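Local coordinates for putative uncharacterized protein (PDB 3FYM) that is of unknown function but probably binds DNA through a helix-turn-helix domain that forms the soluble N-terminal part of a putative membrane protein, at residues Glu6-Arg11 with Val34-Asn39. Sequence-based numbering, arbitrary orientation. Where two conformers were deposited one is given.
With ZN (zinc ion), chain B.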
loop_
_atom_site.group_PDB
_atom_site.type_symbol
_atom_site.label_atom_id
_atom_site.label_comp_id
_atom_site.label_asym_id
_atom_site.label_seq_id
_atom_site.Cartn_x
_atom_site.Cartn_y
_atom_site.Cartn_z
ATOM N N GLU A 6 2.676 -5.963 -5.465
ATOM C CA GLU A 6 3.909 -6.595 -5.855
ATOM C C GLU A 6 4.998 -5.568 -6.009
ATOM O O GLU A 6 6.158 -5.830 -5.628
ATOM C CB GLU A 6 3.756 -7.371 -7.172
ATOM C CG GLU A 6 2.901 -8.605 -7.053
ATOM C CD GLU A 6 2.418 -9.205 -8.358
ATOM O OE1 GLU A 6 2.515 -8.630 -9.450
ATOM O OE2 GLU A 6 1.897 -10.320 -8.250
ATOM N N ALA A 7 4.677 -4.397 -6.560
ATOM C CA ALA A 7 5.689 -3.333 -6.661
ATOM C C ALA A 7 6.169 -2.941 -5.277
ATOM O O ALA A 7 7.362 -2.767 -5.014
ATOM C CB ALA A 7 5.151 -2.143 -7.421
ATOM N N LEU A 8 5.222 -2.715 -4.352
ATOM C CA LEU A 8 5.557 -2.318 -2.993
ATOM C C LEU A 8 6.355 -3.392 -2.264
ATOM O O LEU A 8 7.398 -3.130 -1.679
ATOM C CB LEU A 8 4.266 -1.964 -2.209
ATOM C CG LEU A 8 3.567 -0.689 -2.674
ATOM C CD1 LEU A 8 2.190 -0.643 -2.051
ATOM C CD2 LEU A 8 4.380 0.559 -2.318
ATOM N N LYS A 9 5.845 -4.611 -2.311
ATOM C CA LYS A 9 6.515 -5.750 -1.630
ATOM C C LYS A 9 7.907 -5.955 -2.183
ATOM O O LYS A 9 8.836 -6.234 -1.432
ATOM C CB LYS A 9 5.671 -7.000 -1.752
ATOM C CG LYS A 9 6.214 -8.213 -0.993
ATOM C CD LYS A 9 5.324 -9.415 -1.098
ATOM C CE LYS A 9 5.790 -10.579 -0.254
ATOM N NZ LYS A 9 4.799 -11.674 -0.319
ATOM N N GLY A 10 8.065 -5.892 -3.497
ATOM C CA GLY A 10 9.340 -6.078 -4.111
ATOM C C GLY A 10 10.344 -5.090 -3.559
ATOM O O GLY A 10 11.509 -5.403 -3.237
ATOM N N ARG A 11 9.964 -3.808 -3.478
ATOM C CA ARG A 11 10.805 -2.795 -2.932
ATOM C C ARG A 11 11.143 -3.049 -1.464
ATOM O O ARG A 11 12.304 -2.919 -1.061
ATOM C CB ARG A 11 10.164 -1.424 -3.091
ATOM C CG ARG A 11 10.934 -0.275 -2.472
ATOM C CD ARG A 11 12.301 -0.062 -3.069
ATOM N NE ARG A 11 12.915 1.111 -2.394
ATOM C CZ ARG A 11 14.126 1.602 -2.621
ATOM N NH1 ARG A 11 14.894 0.996 -3.527
ATOM N NH2 ARG A 11 14.563 2.648 -1.933
ATOM N N VAL A 34 -0.023 -6.662 4.589
ATOM C CA VAL A 34 -0.081 -7.882 3.777
ATOM C C VAL A 34 -1.226 -7.848 2.835
ATOM O O VAL A 34 -1.122 -8.240 1.677
ATOM C CB VAL A 34 -0.050 -9.116 4.692
ATOM C CG1 VAL A 34 -0.291 -10.393 3.880
ATOM C CG2 VAL A 34 1.299 -9.209 5.423
ATOM N N HIS A 35 -2.416 -7.358 3.299
ATOM C CA HIS A 35 -3.524 -7.194 2.343
ATOM C C HIS A 35 -3.119 -6.284 1.184
ATOM O O HIS A 35 -3.384 -6.635 0.017
ATOM C CB HIS A 35 -4.786 -6.689 3.002
ATOM C CG HIS A 35 -5.464 -7.622 3.940
ATOM N ND1 HIS A 35 -5.605 -8.968 3.658
ATOM C CD2 HIS A 35 -6.063 -7.450 5.105
ATOM C CE1 HIS A 35 -6.261 -9.534 4.676
ATOM N NE2 HIS A 35 -6.583 -8.635 5.602
ATOM N N ILE A 36 -2.464 -5.172 1.463
ATOM C CA ILE A 36 -2.044 -4.313 0.332
ATOM C C ILE A 36 -1.081 -5.021 -0.583
ATOM O O ILE A 36 -1.199 -4.930 -1.804
ATOM C CB ILE A 36 -1.458 -3.007 0.896
ATOM C CG1 ILE A 36 -2.533 -2.301 1.719
ATOM C CG2 ILE A 36 -0.882 -2.142 -0.220
ATOM C CD1 ILE A 36 -2.070 -1.277 2.687
ATOM N N GLU A 37 -0.102 -5.765 -0.029
ATOM C CA GLU A 37 0.903 -6.437 -0.860
ATOM C C GLU A 37 0.245 -7.450 -1.799
ATOM O O GLU A 37 0.800 -7.754 -2.840
ATOM C CB GLU A 37 1.976 -7.131 -0.001
ATOM C CG GLU A 37 2.854 -6.137 0.715
ATOM C CD GLU A 37 3.999 -6.719 1.520
ATOM O OE1 GLU A 37 4.064 -7.931 1.739
ATOM O OE2 GLU A 37 4.847 -5.891 1.955
ATOM N N ASN A 38 -0.908 -7.972 -1.357
ATOM C CA ASN A 38 -1.641 -8.979 -2.108
ATOM C C ASN A 38 -2.819 -8.400 -2.875
ATOM O O ASN A 38 -3.634 -9.175 -3.429
ATOM C CB ASN A 38 -2.045 -10.124 -1.174
ATOM C CG ASN A 38 -0.752 -10.838 -0.768
ATOM O OD1 ASN A 38 -0.145 -10.579 0.296
ATOM N ND2 ASN A 38 -0.177 -11.649 -1.602
ATOM N N ASN A 39 -2.938 -7.082 -2.960
ATOM C CA ASN A 39 -4.061 -6.428 -3.667
ATOM C C ASN A 39 -5.416 -6.855 -3.092
ATOM O O ASN A 39 -6.438 -6.825 -3.779
ATOM C CB ASN A 39 -4.005 -6.591 -5.180
ATOM C CG ASN A 39 -3.107 -5.566 -5.885
ATOM O OD1 ASN A 39 -1.973 -5.370 -5.493
ATOM N ND2 ASN A 39 -3.597 -4.972 -6.954
HETATM ZN ZN ZN B . -7.695 -9.063 7.173
HETATM O O HOH W 1 2.761 -10.272 1.512
HETATM O O HOH W 2 -9.449 -8.123 7.063
#
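Lys9 and Glu37 meet through the aliphatic stem of one and the carboxylate of the other, their side chains crossing at about a right angle. The lysine chain runs fully extended from a CG placed anti to the backbone N (chi1 -175°), which carries its methylenes across the carboxylate end of Glu37: Lys9 CD lies 3.4 Å from Glu37 OE1, and Lys9 CB 3.7 Å from Glu37 CD. The ammonium therefore passes beyond the carboxylate, and at 4.3 Å Lys9 NZ and Glu37 OE1 are too far apart for a direct salt bridge. A water closes the gap, accepting from Lys9 NZ at 3.1 Å and donating to Glu37 OE1 at 2.7 Å. Lysine suits this half-open place because its stem can pack while its charge reaches solvent.

Beneath this polar pair, in one of the two conformers of Ile36, Leu8 CD1 comes within 3.9 Å of Ile36 CG2, a single methyl contact. The backbones come nearest at Lys9 and Glu37, with 5.7 Å between their CA atoms.

Glu37 is buried, and its carboxylate is well satisfied: OE2 forms a salt bridge with Arg12 NE and a hydrogen bond with Tyr57 OH, partners that would probably favour its charged form. Just after it the helix ends in a Schellman motif, Asn39 taking the positive phi (58°) that asparagine tolerates readily. Asn39 OD1 accepts from Gly5 N, tying this helix end to the start of helix 4-14, and one turn back His35 NE2 binds the zinc ion at 2.0 Å together with Glu31 and a water.

The contact thus joins helix 4-14 to the C-terminal end of helix 30-37 within the helix-turn-helix domain. Helix 50-60 packs against both Leu8 and Ile36, supplying the larger apolar surroundings that suit branched aliphatic residues, while Leu19 of helix 19-26 touches Glu37.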